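Local structure of RNA-dependent RNA polymerase (Toscana virus, 6QW0) at residues A[79-84]-A[193-198]. The protein probably cleaves host mRNA near the cap through its manganese-dependent endonuclease domain, yielding capped primers for viral RNA synthesis by the L protein. Sequence-based numbering, arbitrary orientation.
Sequences HDFTFG and FRLARD. With MN3 (manganese (III) ion), chain C; SO4 (sulfate ion), chain E.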
ATOM      1  N   HIS A  79       0.666  -3.882   8.773  1.00 27.12           N
ATOM      2  CA  HIS A  79       0.509  -3.566   7.355  1.00 28.68           C
ATOM      3  C   HIS A  79      -0.675  -2.630   7.133  1.00 26.09           C
ATOM      4  O   HIS A  79      -0.547  -1.585   6.477  1.00 24.01           O
ATOM      5  CB  HIS A  79       0.351  -4.882   6.584  1.00 25.51           C
ATOM      6  CG  HIS A  79      -0.041  -4.742   5.143  1.00 25.61           C
ATOM      7  ND1 HIS A  79      -1.332  -4.474   4.740  1.00 26.84           N
ATOM      8  CD2 HIS A  79       0.682  -4.911   4.011  1.00 24.22           C
ATOM      9  CE1 HIS A  79      -1.383  -4.452   3.418  1.00 27.33           C
ATOM     10  NE2 HIS A  79      -0.176  -4.722   2.953  1.00 24.55           N
ATOM     11  N   ASP A  80      -1.829  -2.978   7.702  1.00 26.41           N
ATOM     12  CA  ASP A  80      -3.045  -2.222   7.436  1.00 27.55           C
ATOM     13  C   ASP A  80      -2.982  -0.827   8.043  1.00 28.08           C
ATOM     14  O   ASP A  80      -3.414   0.141   7.414  1.00 30.49           O
ATOM     15  CB  ASP A  80      -4.255  -2.997   7.955  1.00 29.03           C
ATOM     16  CG  ASP A  80      -4.568  -4.206   7.096  1.00 35.56           C
ATOM     17  OD1 ASP A  80      -3.923  -4.365   6.034  1.00 34.49           O
ATOM     18  OD2 ASP A  80      -5.454  -4.997   7.477  1.00 41.74           O
ATOM     19  N   PHE A  81      -2.423  -0.694   9.246  1.00 27.41           N
ATOM     20  CA  PHE A  81      -2.312   0.636   9.846  1.00 27.78           C
ATOM     21  C   PHE A  81      -1.329   1.509   9.080  1.00 24.25           C
ATOM     22  O   PHE A  81      -1.597   2.694   8.845  1.00 24.46           O
ATOM     23  CB  PHE A  81      -1.906   0.530  11.320  1.00 25.73           C
ATOM     24  CG  PHE A  81      -1.886   1.855  12.048  1.00 28.03           C
ATOM     25  CD1 PHE A  81      -0.735   2.624  12.089  1.00 24.01           C
ATOM     26  CD2 PHE A  81      -3.018   2.324  12.702  1.00 30.40           C
ATOM     27  CE1 PHE A  81      -0.705   3.842  12.753  1.00 27.72           C
ATOM     28  CE2 PHE A  81      -2.994   3.546  13.370  1.00 30.84           C
ATOM     29  CZ  PHE A  81      -1.835   4.303  13.391  1.00 30.90           C
ATOM     30  N   THR A  82      -0.182   0.950   8.687  1.00 21.67           N
ATOM     31  CA  THR A  82       0.832   1.753   8.013  1.00 22.67           C
ATOM     32  C   THR A  82       0.261   2.460   6.792  1.00 21.58           C
ATOM     33  O   THR A  82       0.509   3.651   6.580  1.00 24.12           O
ATOM     34  CB  THR A  82       2.007   0.866   7.599  1.00 24.02           C
ATOM     35  OG1 THR A  82       2.664   0.374   8.773  1.00 25.85           O
ATOM     36  CG2 THR A  82       2.989   1.644   6.737  1.00 22.08           C
ATOM     37  N   PHE A  83      -0.522   1.741   5.989  1.00 22.52           N
ATOM     38  CA  PHE A  83      -0.966   2.247   4.700  1.00 24.50           C
ATOM     39  C   PHE A  83      -2.416   2.710   4.727  1.00 25.13           C
ATOM     40  O   PHE A  83      -2.983   3.011   3.669  1.00 26.18           O
ATOM     41  CB  PHE A  83      -0.737   1.173   3.630  1.00 22.85           C
ATOM     42  CG  PHE A  83       0.715   0.807   3.464  1.00 21.87           C
ATOM     43  CD1 PHE A  83       1.557   1.615   2.723  1.00 23.13           C
ATOM     44  CD2 PHE A  83       1.237  -0.327   4.068  1.00 21.81           C
ATOM     45  CE1 PHE A  83       2.912   1.304   2.577  1.00 24.33           C
ATOM     46  CE2 PHE A  83       2.596  -0.649   3.922  1.00 20.95           C
ATOM     47  CZ  PHE A  83       3.421   0.164   3.171  1.00 25.18           C
ATOM     48  N   GLY A  84      -2.996   2.841   5.923  1.00 23.90           N
ATOM     49  CA  GLY A  84      -4.410   3.149   6.068  1.00 25.56           C
ATOM     50  C   GLY A  84      -4.828   4.481   5.487  1.00 25.42           C
ATOM     51  O   GLY A  84      -6.010   4.664   5.175  1.00 29.34           O
ATOM     52  N   PHE A 193       4.302   3.511  10.140  1.00 21.89           N
ATOM     53  CA  PHE A 193       4.890   2.187  10.342  1.00 21.09           C
ATOM     54  C   PHE A 193       5.554   2.096  11.709  1.00 22.63           C
ATOM     55  O   PHE A 193       5.373   1.108  12.427  1.00 24.50           O
ATOM     56  CB  PHE A 193       5.898   1.876   9.223  1.00 21.70           C
ATOM     57  CG  PHE A 193       6.550   0.520   9.323  1.00 24.66           C
ATOM     58  CD1 PHE A 193       5.790  -0.641   9.413  1.00 22.54           C
ATOM     59  CD2 PHE A 193       7.937   0.402   9.276  1.00 27.07           C
ATOM     60  CE1 PHE A 193       6.394  -1.888   9.480  1.00 23.30           C
ATOM     61  CE2 PHE A 193       8.548  -0.848   9.335  1.00 27.41           C
ATOM     62  CZ  PHE A 193       7.783  -1.989   9.435  1.00 28.27           C
ATOM     63  N   ARG A 194       6.307   3.129  12.086  1.00 24.07           N
ATOM     64  CA  ARG A 194       6.989   3.109  13.377  1.00 24.71           C
ATOM     65  C   ARG A 194       5.986   3.030  14.517  1.00 26.29           C
ATOM     66  O   ARG A 194       6.178   2.272  15.478  1.00 24.69           O
ATOM     67  CB  ARG A 194       7.866   4.347  13.522  1.00 23.46           C
ATOM     68  CG  ARG A 194       9.052   4.372  12.566  1.00 25.69           C
ATOM     69  CD  ARG A 194       9.829   5.653  12.744  1.00 26.24           C
ATOM     70  NE  ARG A 194      11.064   5.660  11.971  1.00 24.74           N
ATOM     71  CZ  ARG A 194      11.971   6.628  12.037  1.00 28.50           C
ATOM     72  NH1 ARG A 194      11.778   7.671  12.844  1.00 31.75           N
ATOM     73  NH2 ARG A 194      13.067   6.557  11.296  1.00 28.38           N
ATOM     74  N   LEU A 195       4.901   3.793  14.417  1.00 23.96           N
ATOM     75  CA  LEU A 195       3.879   3.756  15.455  1.00 23.83           C
ATOM     76  C   LEU A 195       3.180   2.405  15.479  1.00 23.77           C
ATOM     77  O   LEU A 195       2.877   1.868  16.552  1.00 26.59           O
ATOM     78  CB  LEU A 195       2.877   4.888  15.233  1.00 24.74           C
ATOM     79  CG  LEU A 195       1.736   4.927  16.244  1.00 26.34           C
ATOM     80  CD1 LEU A 195       2.296   5.128  17.660  1.00 26.31           C
ATOM     81  CD2 LEU A 195       0.758   6.030  15.884  1.00 26.03           C
ATOM     82  N   ALA A 196       2.926   1.834  14.295  1.00 23.26           N
ATOM     83  CA  ALA A 196       2.294   0.522  14.223  1.00 24.86           C
ATOM     84  C   ALA A 196       3.156  -0.545  14.878  1.00 28.02           C
ATOM     85  O   ALA A 196       2.633  -1.442  15.550  1.00 27.26           O
ATOM     86  CB  ALA A 196       1.997   0.165  12.768  1.00 24.12           C
ATOM     87  N   ARG A 197       4.481  -0.458  14.704  1.00 24.86           N
ATOM     88  CA  ARG A 197       5.378  -1.403  15.363  1.00 26.99           C
ATOM     89  C   ARG A 197       5.312  -1.259  16.878  1.00 26.76           C
ATOM     90  O   ARG A 197       5.325  -2.263  17.600  1.00 29.30           O
ATOM     91  CB  ARG A 197       6.811  -1.198  14.883  1.00 25.40           C
ATOM     92  CG  ARG A 197       7.064  -1.704  13.471  1.00 24.22           C
ATOM     93  CD  ARG A 197       8.378  -1.193  12.926  1.00 31.03           C
ATOM     94  NE  ARG A 197       9.523  -1.565  13.757  1.00 35.38           N
ATOM     95  CZ  ARG A 197      10.728  -1.860  13.274  1.00 43.45           C
ATOM     96  NH1 ARG A 197      10.944  -1.842  11.965  1.00 35.15           N
ATOM     97  NH2 ARG A 197      11.720  -2.174  14.097  1.00 46.26           N
ATOM     98  N   ASP A 198       5.262  -0.020  17.376  1.00 25.78           N
ATOM     99  CA  ASP A 198       5.158   0.194  18.821  1.00 27.14           C
ATOM    100  C   ASP A 198       3.870  -0.411  19.362  1.00 30.06           C
ATOM    101  O   ASP A 198       3.873  -1.099  20.390  1.00 29.41           O
ATOM    102  CB  ASP A 198       5.210   1.688  19.148  1.00 27.77           C
ATOM    103  CG  ASP A 198       6.610   2.279  19.042  1.00 36.18           C
ATOM    104  OD1 ASP A 198       7.605   1.524  19.082  1.00 36.15           O
ATOM    105  OD2 ASP A 198       6.711   3.521  18.922  1.00 38.37           O
TER
HETATM  106 MN   MN3 C 301       0.148  -5.811   0.940  1.00 23.82          MN
HETATM  107  S   SO4 E 303      14.792   9.802  10.351  1.00 42.63           S
HETATM  108  O1  SO4 E 303      14.895  11.203  10.731  1.00 46.70           O
HETATM  109  O2  SO4 E 303      14.725   8.964  11.545  1.00 48.29           O
HETATM  110  O3  SO4 E 303      15.959   9.434   9.548  1.00 51.66           O
HETATM  111  O4  SO4 E 303      13.577   9.632   9.567  1.00 34.43           O
HETATM  112  O   HOH W   1      -1.361  -7.527   1.553  1.00 31.17           O
HETATM  113  O   HOH W   2       1.300  -7.644   1.879  1.00 28.80           O
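The F193 ring turns its edge to T82: OG1 lies near the ring plane, 3.3 Å from CD1, so the hydroxyl meets the rim and not the aromatic face. On one face of that ring the R197 CD methylene sits 3.6 Å above the plane, offset toward the rim. A196 CB approaches CD1 of the F81 ring obliquely at 3.7 Å, and L195 CD2 reaches F81 CZ at 4.0 Å. R192 makes a cation-pi pair with the same ring. At the edge of the R194 guanidinium, in plane, NH2 donates to O2 of a sulfate (2.9 Å, 166°), probably from the crystallisation liquor. CG of F81 is anti to the backbone N (chi1 -175°), and the CA-CB bond already points at 193-198. T82 takes both sides of its branch to F193: OG1 also touches CA, while CG2 packs on CB and lies over the centre of the F83 ring. No hydrogen bond crosses between 79-84 and 193-198; OG1 of T82 is instead bonded to K78 O, within its own helix. The backbones come nearest at T82 CA and F193 CA, 4.7 Å apart.

Three residues before T82, H79 binds a manganese ion through NE2 at 2.3 Å; D114, E128, the carbonyl of F129 and two waters complete the site. H79 ND1 donates to D80 OD1 (2.9 Å, 160°) nearly in the ring plane, a second-shell bond that should restrict imidazole rotation. The site belongs to a PD-(D/E)XK-type nuclease domain, consistent with cap snatching. Helix 77-82 thus carries a metal ligand while packing against helix 183-203; F83, stacked on F129, and F193 both touch V170 on strand 163-171 and T131 on strand 124-131 of the mixed sheet, and L195 touches Y36 on strand 36-39.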